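PDB 3OFK: nodulation protein S from Bradyrhizobium sp., which is an S-adenosylmethionine-dependent N-methyltransferase that probably acts in the synthesis of Nod factor, the rhizobial nodulation signal. Local coordinates for residues A155-C160 with H165-E170; Y125-E128 with Q132-T135; Q91-K94 with H98-W101; R75-D80 with L107-A112. All coordinates share one frame; numbering follows the deposited sequence.

Contacts 2 and 4 both reach the bound S-adenosyl-L-homocysteine: contact 4 through D80 at the ribose, contact 2 through Y126 and L127 near the adenine. Their centres are about 16 Å apart, and L107 bridges them by packing on L127, Q132 and T135. Contact 3 is nested within the chain loop that contact 4 closes; with centres about 14 Å apart, they lie on neighbouring parallel strands, 99-103 and 73-80 respectively. Contact 1, on the far side of the chain's centre from contacts 3 and 4, is centred about 12 Å from contact 2 and touches it where C160, H165 and A167 pack on Y125. Contacts 1 and 3 are the farthest apart, about 30 Å between centres.

Contact 1 (A155-C160 with H165-E170); sequences ARDATC and HVAGAE
The acids D157 and E170 each accept a backbone N-H from the opposite segment. E170 OE1 takes the N-H of D157 at 2.9 Å on its syn side and nearly straight (170°), while D157 OD1 receives G168 N at 2.8 Å on its anti side. D157 OD2 turns to T171 OG1. Since R156 and G168 hold the N-cap positions of helices 157-162 and 169-179, each acid stands at the start of the other's helix. A water extends the pattern, linking E170 OE2 to A158 N.

The salt bridge is weaker: R156 NH1 lies 3.2 Å from E170 OE2, which sits at the edge of the guanidinium with the two planes 68° apart. E170 is bent at chi2 (91°), which folds its carboxylate back against CB and CG of R156, whose own chain runs extended past it.

Two backbone bonds frame these groups, A169 N to A155 O (3.0 Å) and H165 N to C160 O (2.9 Å). Between them C160 SG packs on G168 CA at 3.6 Å.

D157 OD1 and E170 OE1 stand 3.5 Å apart as like charges. The helix-start N-H groups and the arginine probably offset their repulsion; the junction between the two helix starts thus relies on a set of backbone and side-chain hydrogen bonds, with C160 packing beside them.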
loop_
_atom_site.group_PDB
_atom_site.type_symbol
_atom_site.label_atom_id
_atom_site.label_comp_id
_atom_site.label_asym_id
_atom_site.label_seq_id
_atom_site.Cartn_x
_atom_site.Cartn_y
_atom_site.Cartn_z
ATOM N N ALA A 155 -8.686 -4.031 -1.112
ATOM C CA ALA A 155 -10.084 -4.285 -1.322
ATOM C C ALA A 155 -10.205 -5.358 -2.402
ATOM O O ALA A 155 -9.352 -5.456 -3.266
ATOM C CB ALA A 155 -10.761 -3.024 -1.745
ATOM N N ARG A 156 -11.238 -6.183 -2.316
ATOM C CA ARG A 156 -11.425 -7.255 -3.287
ATOM C C ARG A 156 -11.772 -6.732 -4.675
ATOM O O ARG A 156 -12.196 -5.585 -4.827
ATOM C CB ARG A 156 -12.498 -8.219 -2.818
ATOM C CG ARG A 156 -12.003 -9.144 -1.714
ATOM C CD ARG A 156 -13.101 -10.072 -1.215
ATOM N NE ARG A 156 -12.654 -10.918 -0.104
ATOM C CZ ARG A 156 -11.878 -12.002 -0.218
ATOM N NH1 ARG A 156 -11.429 -12.420 -1.396
ATOM N NH2 ARG A 156 -11.545 -12.682 0.867
ATOM N N ASP A 157 -11.596 -7.608 -5.672
ATOM C CA ASP A 157 -11.927 -7.325 -7.079
ATOM C C ASP A 157 -13.304 -6.655 -7.269
ATOM O O ASP A 157 -13.405 -5.582 -7.921
ATOM C CB ASP A 157 -11.898 -8.636 -7.899
ATOM C CG ASP A 157 -10.484 -9.121 -8.212
ATOM O OD1 ASP A 157 -9.523 -8.383 -7.936
ATOM O OD2 ASP A 157 -10.334 -10.260 -8.757
ATOM N N ALA A 158 -14.343 -7.304 -6.722
ATOM C CA ALA A 158 -15.724 -6.846 -6.837
ATOM C C ALA A 158 -15.882 -5.458 -6.261
ATOM O O ALA A 158 -16.545 -4.610 -6.847
ATOM C CB ALA A 158 -16.653 -7.793 -6.105
ATOM N N THR A 159 -15.306 -5.242 -5.086
ATOM C CA THR A 159 -15.378 -3.932 -4.435
ATOM C C THR A 159 -14.670 -2.901 -5.296
ATOM O O THR A 159 -15.175 -1.801 -5.497
ATOM C CB THR A 159 -14.710 -3.926 -3.047
ATOM O OG1 THR A 159 -15.528 -4.635 -2.101
ATOM C CG2 THR A 159 -14.501 -2.471 -2.564
ATOM N N CYS A 160 -13.491 -3.276 -5.796
ATOM C CA CYS A 160 -12.685 -2.383 -6.634
ATOM C C CYS A 160 -13.422 -2.009 -7.917
ATOM O O CYS A 160 -13.361 -0.873 -8.355
ATOM C CB CYS A 160 -11.339 -3.012 -6.954
ATOM S SG CYS A 160 -10.226 -2.861 -5.605
ATOM N N HIS A 165 -12.677 0.941 -10.508
ATOM C CA HIS A 165 -11.322 0.493 -10.841
ATOM C C HIS A 165 -11.351 -0.834 -11.574
ATOM O O HIS A 165 -12.420 -1.418 -11.799
ATOM C CB HIS A 165 -10.436 0.451 -9.592
ATOM C CG HIS A 165 -10.437 1.733 -8.815
ATOM N ND1 HIS A 165 -10.085 2.946 -9.372
ATOM C CD2 HIS A 165 -10.767 1.991 -7.525
ATOM C CE1 HIS A 165 -10.207 3.896 -8.461
ATOM N NE2 HIS A 165 -10.606 3.341 -7.328
ATOM N N VAL A 166 -10.185 -1.298 -12.010
ATOM C CA VAL A 166 -10.133 -2.477 -12.889
ATOM C C VAL A 166 -10.008 -3.821 -12.129
ATOM O O VAL A 166 -10.657 -4.819 -12.496
ATOM C CB VAL A 166 -8.999 -2.352 -13.967
ATOM C CG1 VAL A 166 -8.978 -3.601 -14.843
ATOM C CG2 VAL A 166 -9.203 -1.117 -14.841
ATOM N N ALA A 167 -9.161 -3.861 -11.099
ATOM C CA ALA A 167 -8.984 -5.076 -10.341
ATOM C C ALA A 167 -8.446 -4.797 -8.933
ATOM O O ALA A 167 -7.846 -3.744 -8.684
ATOM C CB ALA A 167 -8.080 -6.037 -11.095
ATOM N N GLY A 168 -8.669 -5.761 -8.035
ATOM C CA GLY A 168 -8.270 -5.667 -6.637
ATOM C C GLY A 168 -7.469 -6.879 -6.176
ATOM O O GLY A 168 -6.644 -7.414 -6.941
ATOM N N ALA A 169 -7.731 -7.321 -4.939
ATOM C CA ALA A 169 -6.877 -8.283 -4.234
ATOM C C ALA A 169 -6.608 -9.561 -5.022
ATOM O O ALA A 169 -5.443 -9.938 -5.233
ATOM C CB ALA A 169 -7.476 -8.618 -2.847
ATOM N N GLU A 170 -7.675 -10.204 -5.481
ATOM C CA GLU A 170 -7.555 -11.570 -5.984
ATOM C C GLU A 170 -6.747 -11.563 -7.275
ATOM O O GLU A 170 -5.856 -12.395 -7.468
ATOM C CB GLU A 170 -8.921 -12.239 -6.200
ATOM C CG GLU A 170 -9.782 -12.363 -4.947
ATOM C CD GLU A 170 -10.709 -11.165 -4.744
ATOM O OE1 GLU A 170 -10.244 -10.029 -4.959
ATOM O OE2 GLU A 170 -11.896 -11.364 -4.388
HETATM O O HOH W 1 -14.211 -9.951 -5.429
#

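Contact 2 (Y125-E128 with Q132-T135); sequences YYLE and QMRT. With SAH (S-adenosyl-L-homocysteine), chain E.
In the loop that follows strand 115-121 and borders the S-adenosyl-L-homocysteine pocket, E128 and Q132 are joined by two hydrogen bonds through one amide. Q132 OE1 accepts E128 N at 3.1 Å, the donor standing well above the carbonyl plane (52° out of it). Q132 NE2 gives its hydrogen to E128 OE1, also 3.1 Å away, along an almost straight line (177°) that lies in the amide plane. The carboxylate is turned 60° from the amide and is entered from above its own plane. Q132 reaches this place because its chain is extended beyond CG, carrying the amide from the first turn of helix 130-142 back to the loop; the backbone N of Q132 bonds D129 OD1.

The rest of the contact is apolar. L127 points toward the helix and packs CD1 against M133 CG at 4.1 Å, while M133 stretches out to set CE 4.1 Å from Y125 CA. The other L127 methyl, CD2, lies 3.9 Å from N6 of the ligand, and Y126 CD2 approaches ligand C8 at 3.7 Å, obliquely to the tyrosine ring. An alanine in place of Q132 removes both amide bonds and would probably leave E128 N and its carboxylate without these partners, the loop being less firmly tied to the helix.

The contact thus has two parts: a polar bridge at the exposed E128 closes the loop, and the L127-M133 packing backs the leucine whose other methyl lies near N6 of the adenine.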
loop_
_atom_site.group_PDB
_atom_site.type_symbol
_atom_site.label_atom_id
_atom_site.label_comp_id
_atom_site.label_asym_id
_atom_site.label_seq_id
_atom_site.Cartn_x
_atom_site.Cartn_y
_atom_site.Cartn_z
ATOM N N TYR A 125 -4.900 -0.424 -7.214
ATOM C CA TYR A 125 -6.109 -0.219 -8.014
ATOM C C TYR A 125 -6.290 1.197 -8.582
ATOM O O TYR A 125 -7.165 1.421 -9.422
ATOM C CB TYR A 125 -7.370 -0.642 -7.268
ATOM C CG TYR A 125 -7.571 -0.098 -5.866
ATOM C CD1 TYR A 125 -8.050 1.188 -5.640
ATOM C CD2 TYR A 125 -7.331 -0.911 -4.758
ATOM C CE1 TYR A 125 -8.262 1.657 -4.328
ATOM C CE2 TYR A 125 -7.540 -0.451 -3.468
ATOM C CZ TYR A 125 -7.999 0.818 -3.263
ATOM O OH TYR A 125 -8.206 1.218 -1.966
ATOM N N TYR A 126 -5.477 2.162 -8.156
ATOM C CA TYR A 126 -5.565 3.485 -8.787
ATOM C C TYR A 126 -4.943 3.501 -10.192
ATOM O O TYR A 126 -5.105 4.433 -10.943
ATOM C CB TYR A 126 -4.919 4.559 -7.902
ATOM C CG TYR A 126 -5.711 4.811 -6.641
ATOM C CD1 TYR A 126 -6.957 5.434 -6.691
ATOM C CD2 TYR A 126 -5.230 4.417 -5.410
ATOM C CE1 TYR A 126 -7.708 5.660 -5.530
ATOM C CE2 TYR A 126 -5.974 4.617 -4.262
ATOM C CZ TYR A 126 -7.200 5.240 -4.331
ATOM O OH TYR A 126 -7.887 5.419 -3.170
ATOM N N LEU A 127 -4.224 2.471 -10.557
ATOM C CA LEU A 127 -3.629 2.449 -11.892
ATOM C C LEU A 127 -4.746 2.239 -12.932
ATOM O O LEU A 127 -5.815 1.721 -12.613
ATOM C CB LEU A 127 -2.565 1.364 -11.971
ATOM C CG LEU A 127 -1.342 1.644 -11.097
ATOM C CD1 LEU A 127 -0.560 0.338 -10.934
ATOM C CD2 LEU A 127 -0.478 2.762 -11.687
ATOM N N GLU A 128 -4.500 2.660 -14.170
ATOM C CA GLU A 128 -5.536 2.671 -15.201
ATOM C C GLU A 128 -5.910 1.326 -15.814
ATOM O O GLU A 128 -7.045 1.148 -16.250
ATOM C CB GLU A 128 -5.121 3.590 -16.356
ATOM C CG GLU A 128 -4.965 5.026 -15.947
ATOM C CD GLU A 128 -4.484 5.871 -17.104
ATOM O OE1 GLU A 128 -3.249 5.993 -17.284
ATOM O OE2 GLU A 128 -5.351 6.396 -17.839
ATOM N N GLN A 132 -0.348 -1.602 -16.785
ATOM C CA GLN A 132 0.272 -0.787 -15.729
ATOM C C GLN A 132 0.445 -1.536 -14.399
ATOM O O GLN A 132 1.488 -1.384 -13.764
ATOM C CB GLN A 132 -0.509 0.508 -15.487
ATOM C CG GLN A 132 -0.517 1.414 -16.671
ATOM C CD GLN A 132 -1.316 2.653 -16.452
ATOM O OE1 GLN A 132 -1.688 2.994 -15.321
ATOM N NE2 GLN A 132 -1.557 3.362 -17.528
ATOM N N MET A 133 -0.546 -2.336 -13.985
ATOM C CA MET A 133 -0.397 -3.105 -12.738
ATOM C C MET A 133 0.785 -4.072 -12.811
ATOM O O MET A 133 1.608 -4.100 -11.905
ATOM C CB MET A 133 -1.658 -3.861 -12.368
ATOM C CG MET A 133 -2.796 -2.979 -12.003
ATOM S SD MET A 133 -4.038 -3.777 -10.936
ATOM C CE MET A 133 -5.397 -2.598 -11.239
ATOM N N ARG A 134 0.870 -4.828 -13.900
ATOM C CA ARG A 134 1.985 -5.729 -14.167
ATOM C C ARG A 134 3.315 -4.979 -14.163
ATOM O O ARG A 134 4.295 -5.463 -13.602
ATOM C CB ARG A 134 1.818 -6.404 -15.534
ATOM C CG ARG A 134 0.663 -7.377 -15.601
ATOM C CD ARG A 134 0.847 -8.420 -16.703
ATOM N NE ARG A 134 0.354 -9.721 -16.236
ATOM C CZ ARG A 134 -0.933 -10.079 -16.198
ATOM N NH1 ARG A 134 -1.267 -11.281 -15.733
ATOM N NH2 ARG A 134 -1.892 -9.246 -16.620
ATOM N N THR A 135 3.376 -3.836 -14.844
ATOM C CA THR A 135 4.605 -3.056 -14.872
ATOM C C THR A 135 5.015 -2.674 -13.434
ATOM O O THR A 135 6.153 -2.864 -13.034
ATOM C CB THR A 135 4.467 -1.769 -15.710
ATOM O OG1 THR A 135 4.406 -2.109 -17.100
ATOM C CG2 THR A 135 5.665 -0.852 -15.495
HETATM N N SAH E . -0.871 2.329 2.094
HETATM C CA SAH E . -1.634 3.176 3.004
HETATM C CB SAH E . -2.308 4.300 2.221
HETATM C CG SAH E . -3.401 3.959 1.220
HETATM S SD SAH E . -4.277 5.399 0.517
HETATM C C SAH E . -2.674 2.414 3.841
HETATM O O SAH E . -3.002 1.260 3.557
HETATM O OXT SAH E . -3.199 2.947 4.817
HETATM C "C5'" SAH E . -3.460 5.331 -1.111
HETATM C "C4'" SAH E . -2.193 6.139 -1.312
HETATM O "O4'" SAH E . -1.595 5.741 -2.545
HETATM C "C3'" SAH E . -2.414 7.649 -1.387
HETATM O "O3'" SAH E . -1.414 8.325 -0.613
HETATM C "C2'" SAH E . -2.261 7.941 -2.888
HETATM O "O2'" SAH E . -1.803 9.247 -3.137
HETATM C "C1'" SAH E . -1.239 6.906 -3.270
HETATM N N9 SAH E . -1.116 6.538 -4.699
HETATM C C8 SAH E . -2.127 6.361 -5.609
HETATM N N7 SAH E . -1.575 5.981 -6.781
HETATM C C5 SAH E . -0.240 5.904 -6.640
HETATM C C6 SAH E . 0.740 5.508 -7.550
HETATM N N6 SAH E . 0.376 5.229 -8.833
HETATM N N1 SAH E . 2.048 5.512 -7.131
HETATM C C2 SAH E . 2.355 5.850 -5.817
HETATM N N3 SAH E . 1.357 6.210 -4.918
HETATM C C4 SAH E . 0.067 6.219 -5.321
#

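Contact 3 (Q91-K94 with H98-W101); sequences QRTK and HISW
T93, the first residue past helix 83-92 to leave helical angles (phi -101°, psi 25°), faces I99 of strand 99-103 with their CA atoms 8.4 Å apart, so the two backbones are joined through side chains alone. T93, I99 and W101 all direct their CB toward the opposite segment.

I99 supplies the apolar part. Its chain is extended at chi2 (-173°), which pushes CD1 outward until it meets T93 CB at 3.6 Å, with T93 CG2 somewhat farther off at 4.1 Å. The two side chains run at about a right angle to each other.

W101 comes in from the next inward-facing position on the strand. Its indole presents an edge to T93: CZ2 lies 3.3 Å from OG1, and the oxygen sits near the ring plane. One face of the same indole carries I99 CG2, 3.3 Å above the plane and toward the rim, so I99 and W101 pack on each other as both touch T93. I86, A89 and C90 of the helix also pack against the indole.

Together these contacts join helix to second strand in the beta-alpha-beta unit 73-80, 83-92, 99-103 of this Rossmann-like fold. The hydroxyl of T93 is committed to A89 O within the helix. With its hydrogen given to A89 O, the oxygen also lies at the weakly positive edge of the indole, a contact that is probably mildly attractive.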
loop_
_atom_site.group_PDB
_atom_site.type_symbol
_atom_site.label_atom_id
_atom_site.label_comp_id
_atom_site.label_asym_id
_atom_site.label_seq_id
_atom_site.Cartn_x
_atom_site.Cartn_y
_atom_site.Cartn_z
ATOM N N GLN A 91 5.230 15.170 8.244
ATOM C CA GLN A 91 4.936 15.915 9.473
ATOM C C GLN A 91 4.538 14.958 10.592
ATOM O O GLN A 91 4.972 15.074 11.731
ATOM C CB GLN A 91 3.874 17.013 9.232
ATOM C CG GLN A 91 3.437 17.754 10.491
ATOM C CD GLN A 91 4.391 18.871 10.939
ATOM O OE1 GLN A 91 4.731 19.787 10.175
ATOM N NE2 GLN A 91 4.790 18.816 12.202
ATOM N N ARG A 92 3.729 13.974 10.251
ATOM C CA ARG A 92 3.352 12.937 11.186
ATOM C C ARG A 92 4.549 12.158 11.755
ATOM O O ARG A 92 4.601 11.893 12.976
ATOM C CB ARG A 92 2.348 12.032 10.505
ATOM C CG ARG A 92 1.865 10.893 11.295
ATOM C CD ARG A 92 0.393 10.756 11.075
ATOM N NE ARG A 92 -0.144 9.671 11.864
ATOM C CZ ARG A 92 -1.439 9.391 11.930
ATOM N NH1 ARG A 92 -2.314 10.139 11.264
ATOM N NH2 ARG A 92 -1.848 8.366 12.666
ATOM N N THR A 93 5.536 11.840 10.922
ATOM C CA THR A 93 6.663 11.024 11.388
ATOM C C THR A 93 7.939 11.783 11.704
ATOM O O THR A 93 9.032 11.206 11.635
ATOM C CB THR A 93 7.027 10.021 10.330
ATOM O OG1 THR A 93 7.211 10.726 9.102
ATOM C CG2 THR A 93 5.917 9.014 10.169
ATOM N N LYS A 94 7.822 13.059 12.041
ATOM C CA LYS A 94 9.006 13.930 12.152
ATOM C C LYS A 94 10.061 13.546 13.226
ATOM O O LYS A 94 11.231 13.921 13.108
ATOM C CB LYS A 94 8.582 15.378 12.376
ATOM C CG LYS A 94 8.193 15.698 13.802
ATOM C CD LYS A 94 7.485 17.031 13.903
ATOM C CE LYS A 94 6.708 17.135 15.216
ATOM N NZ LYS A 94 6.090 18.467 15.388
ATOM N N HIS A 98 15.386 8.540 10.043
ATOM C CA HIS A 98 15.786 7.484 9.123
ATOM C C HIS A 98 14.807 7.271 7.945
ATOM O O HIS A 98 14.878 6.227 7.284
ATOM C CB HIS A 98 15.984 6.165 9.889
ATOM C CG HIS A 98 14.727 5.603 10.498
ATOM N ND1 HIS A 98 14.160 6.102 11.649
ATOM C CD2 HIS A 98 13.948 4.553 10.127
ATOM C CE1 HIS A 98 13.082 5.392 11.960
ATOM N NE2 HIS A 98 12.923 4.452 11.044
ATOM N N ILE A 99 13.914 8.240 7.689
ATOM C CA ILE A 99 12.895 8.095 6.626
ATOM C C ILE A 99 13.270 8.978 5.403
ATOM O O ILE A 99 13.684 10.132 5.591
ATOM C CB ILE A 99 11.469 8.466 7.105
ATOM C CG1 ILE A 99 11.128 7.775 8.436
ATOM C CG2 ILE A 99 10.419 8.159 5.999
ATOM C CD1 ILE A 99 9.650 7.959 8.902
ATOM N N SER A 100 13.163 8.401 4.187
ATOM C CA SER A 100 13.369 9.090 2.894
ATOM C C SER A 100 12.035 9.147 2.181
ATOM O O SER A 100 11.265 8.188 2.306
ATOM C CB SER A 100 14.274 8.228 2.003
ATOM O OG SER A 100 15.600 8.536 2.271
ATOM N N TRP A 101 11.794 10.190 1.384
ATOM C CA TRP A 101 10.559 10.308 0.629
ATOM C C TRP A 101 10.793 10.655 -0.827
ATOM O O TRP A 101 11.774 11.329 -1.209
ATOM C CB TRP A 101 9.623 11.359 1.246
ATOM C CG TRP A 101 9.505 11.304 2.739
ATOM C CD1 TRP A 101 10.423 11.739 3.661
ATOM C CD2 TRP A 101 8.378 10.835 3.488
ATOM N NE1 TRP A 101 9.941 11.546 4.927
ATOM C CE2 TRP A 101 8.685 11.003 4.849
ATOM C CE3 TRP A 101 7.138 10.277 3.132
ATOM C CZ2 TRP A 101 7.793 10.628 5.875
ATOM C CZ3 TRP A 101 6.263 9.922 4.138
ATOM C CH2 TRP A 101 6.604 10.085 5.490
#

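Contact 4 (R75-D80 with L107-A112); sequences RLTVID and LQFSTA. With SAH (S-adenosyl-L-homocysteine), chain E.
The first torsions bring I79 and F109 together: at chi1 70° the isoleucine's CG2 stands opposite its carbonyl carbon and projects from strand 73-80, while chi1 -173° sets the F109 ring with one face to that methyl. CG2 lies 3.8 Å from the ring centroid and only 10° off the normal, a CH-pi contact over the centre of the face. I79 CD1 lies 4.1 Å from F109 CB. T77 CG2 adds a looser, oblique approach to CZ at 4.4 Å.

The next residue along the strand, D80, turns to the ligand. Its OD1 accepts O2' of S-adenosyl-L-homocysteine at 2.7 Å and its OD2 accepts O3' at a short 2.5 Å. M82 N and C60 N bond OD1 and OD2 respectively, so each carboxylate oxygen has a protein donor as well as a ribose hydroxyl, which fixes the group's rotation. Replacing D80 by an alanine removes both oxygens and is likely to leave O2', O3' and the N-H groups of M82 and C60 without these acceptors.

An acid at the end of the second strand gripping the ribose diol is a hallmark of Rossmann-like methyltransferases. Apolar packing at I79 and paired oxygens at D80 thus divide the work: one beds the strand on the 107-112 loop, the other binds the ribose of the bound S-adenosyl-L-homocysteine.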
loop_
_atom_site.group_PDB
_atom_site.type_symbol
_atom_site.label_atom_id
_atom_site.label_comp_id
_atom_site.label_asym_id
_atom_site.label_seq_id
_atom_site.Cartn_x
_atom_site.Cartn_y
_atom_site.Cartn_z
ATOM N N ARG A 75 16.154 1.615 8.099
ATOM C CA ARG A 75 15.882 2.666 7.107
ATOM C C ARG A 75 14.517 2.414 6.483
ATOM O O ARG A 75 14.128 1.256 6.253
ATOM C CB ARG A 75 16.971 2.681 6.024
ATOM C CG ARG A 75 18.325 3.138 6.501
ATOM C CD ARG A 75 19.359 3.282 5.347
ATOM N NE ARG A 75 19.043 4.398 4.443
ATOM C CZ ARG A 75 18.584 4.299 3.191
ATOM N NH1 ARG A 75 18.383 3.125 2.601
ATOM N NH2 ARG A 75 18.332 5.408 2.507
ATOM N N LEU A 76 13.797 3.501 6.203
ATOM C CA LEU A 76 12.484 3.454 5.536
ATOM C C LEU A 76 12.485 4.463 4.389
ATOM O O LEU A 76 12.897 5.630 4.574
ATOM C CB LEU A 76 11.337 3.801 6.506
ATOM C CG LEU A 76 9.865 3.808 6.038
ATOM C CD1 LEU A 76 9.421 2.436 5.403
ATOM C CD2 LEU A 76 8.921 4.225 7.116
ATOM N N THR A 77 12.049 4.012 3.213
ATOM C CA THR A 77 11.743 4.873 2.076
ATOM C C THR A 77 10.236 4.848 1.830
ATOM O O THR A 77 9.585 3.794 1.910
ATOM C CB THR A 77 12.562 4.379 0.852
ATOM O OG1 THR A 77 13.938 4.424 1.236
ATOM C CG2 THR A 77 12.301 5.207 -0.459
ATOM N N VAL A 78 9.677 6.006 1.492
ATOM C CA VAL A 78 8.227 6.127 1.281
ATOM C C VAL A 78 7.979 6.879 -0.069
ATOM O O VAL A 78 8.573 7.935 -0.339
ATOM C CB VAL A 78 7.608 6.943 2.393
ATOM C CG1 VAL A 78 6.069 7.123 2.177
ATOM C CG2 VAL A 78 7.881 6.329 3.750
ATOM N N ILE A 79 7.172 6.302 -0.949
ATOM C CA ILE A 79 6.866 6.961 -2.199
ATOM C C ILE A 79 5.375 7.192 -2.228
ATOM O O ILE A 79 4.600 6.499 -1.579
ATOM C CB ILE A 79 7.404 6.246 -3.464
ATOM C CG1 ILE A 79 6.685 4.930 -3.763
ATOM C CG2 ILE A 79 8.938 5.976 -3.314
ATOM C CD1 ILE A 79 6.659 4.563 -5.238
ATOM N N ASP A 80 5.007 8.242 -2.931
ATOM C CA ASP A 80 3.642 8.575 -3.161
ATOM C C ASP A 80 3.556 9.500 -4.370
ATOM O O ASP A 80 4.368 10.409 -4.560
ATOM C CB ASP A 80 3.040 9.261 -1.947
ATOM C CG ASP A 80 1.531 9.153 -1.942
ATOM O OD1 ASP A 80 0.855 9.773 -2.831
ATOM O OD2 ASP A 80 1.038 8.356 -1.117
ATOM N N LEU A 107 4.988 3.542 -11.037
ATOM C CA LEU A 107 5.328 3.302 -12.451
ATOM C C LEU A 107 6.601 3.973 -12.886
ATOM O O LEU A 107 7.240 3.516 -13.833
ATOM C CB LEU A 107 4.209 3.797 -13.381
ATOM C CG LEU A 107 2.963 2.916 -13.498
ATOM C CD1 LEU A 107 2.018 3.570 -14.486
ATOM C CD2 LEU A 107 3.312 1.500 -13.945
ATOM N N GLN A 108 6.961 5.073 -12.238
ATOM C CA GLN A 108 8.130 5.839 -12.644
ATOM C C GLN A 108 9.295 5.724 -11.692
ATOM O O GLN A 108 10.370 6.222 -11.991
ATOM C CB GLN A 108 7.755 7.300 -12.828
ATOM C CG GLN A 108 7.231 7.618 -14.232
ATOM C CD GLN A 108 7.738 8.951 -14.703
ATOM O OE1 GLN A 108 7.238 9.996 -14.274
ATOM N NE2 GLN A 108 8.765 8.936 -15.572
ATOM N N PHE A 109 9.086 5.074 -10.550
ATOM C CA PHE A 109 10.110 4.979 -9.523
ATOM C C PHE A 109 11.163 3.992 -9.974
ATOM O O PHE A 109 10.864 2.826 -10.259
ATOM C CB PHE A 109 9.489 4.516 -8.199
ATOM C CG PHE A 109 10.443 4.544 -7.026
ATOM C CD1 PHE A 109 11.151 5.691 -6.710
ATOM C CD2 PHE A 109 10.594 3.443 -6.217
ATOM C CE1 PHE A 109 12.010 5.724 -5.604
ATOM C CE2 PHE A 109 11.444 3.475 -5.116
ATOM C CZ PHE A 109 12.157 4.609 -4.818
ATOM N N SER A 110 12.400 4.464 -10.074
ATOM C CA SER A 110 13.523 3.574 -10.341
ATOM C C SER A 110 14.625 3.878 -9.338
ATOM O O SER A 110 15.104 5.018 -9.231
ATOM C CB SER A 110 14.028 3.737 -11.775
ATOM O OG SER A 110 14.398 5.080 -12.011
ATOM N N THR A 111 14.967 2.853 -8.565
ATOM C CA THR A 111 16.113 2.896 -7.679
ATOM C C THR A 111 16.956 1.686 -7.949
ATOM O O THR A 111 16.466 0.675 -8.473
ATOM C CB THR A 111 15.731 2.763 -6.217
ATOM O OG1 THR A 111 14.310 2.784 -6.096
ATOM C CG2 THR A 111 16.431 3.865 -5.348
ATOM N N ALA A 112 18.218 1.823 -7.559
ATOM C CA ALA A 112 19.138 0.718 -7.427
ATOM C C ALA A 112 18.961 0.048 -6.046
ATOM O O ALA A 112 19.424 -1.081 -5.848
ATOM C CB ALA A 112 20.573 1.211 -7.630
HETATM N N SAH E . -0.871 2.329 2.094
HETATM C CA SAH E . -1.634 3.176 3.004
HETATM C CB SAH E . -2.308 4.300 2.221
HETATM C CG SAH E . -3.401 3.959 1.220
HETATM S SD SAH E . -4.277 5.399 0.517
HETATM C C SAH E . -2.674 2.414 3.841
HETATM O O SAH E . -3.002 1.260 3.557
HETATM O OXT SAH E . -3.199 2.947 4.817
HETATM C "C5'" SAH E . -3.460 5.331 -1.111
HETATM C "C4'" SAH E . -2.193 6.139 -1.312
HETATM O "O4'" SAH E . -1.595 5.741 -2.545
HETATM C "C3'" SAH E . -2.414 7.649 -1.387
HETATM O "O3'" SAH E . -1.414 8.325 -0.613
HETATM C "C2'" SAH E . -2.261 7.941 -2.888
HETATM O "O2'" SAH E . -1.803 9.247 -3.137
HETATM C "C1'" SAH E . -1.239 6.906 -3.270
HETATM N N9 SAH E . -1.116 6.538 -4.699
HETATM C C8 SAH E . -2.127 6.361 -5.609
HETATM N N7 SAH E . -1.575 5.981 -6.781
HETATM C C5 SAH E . -0.240 5.904 -6.640
HETATM C C6 SAH E . 0.740 5.508 -7.550
HETATM N N6 SAH E . 0.376 5.229 -8.833
HETATM N N1 SAH E . 2.048 5.512 -7.131
HETATM C C2 SAH E . 2.355 5.850 -5.817
HETATM N N3 SAH E . 1.357 6.210 -4.918
HETATM C C4 SAH E . 0.067 6.219 -5.321
#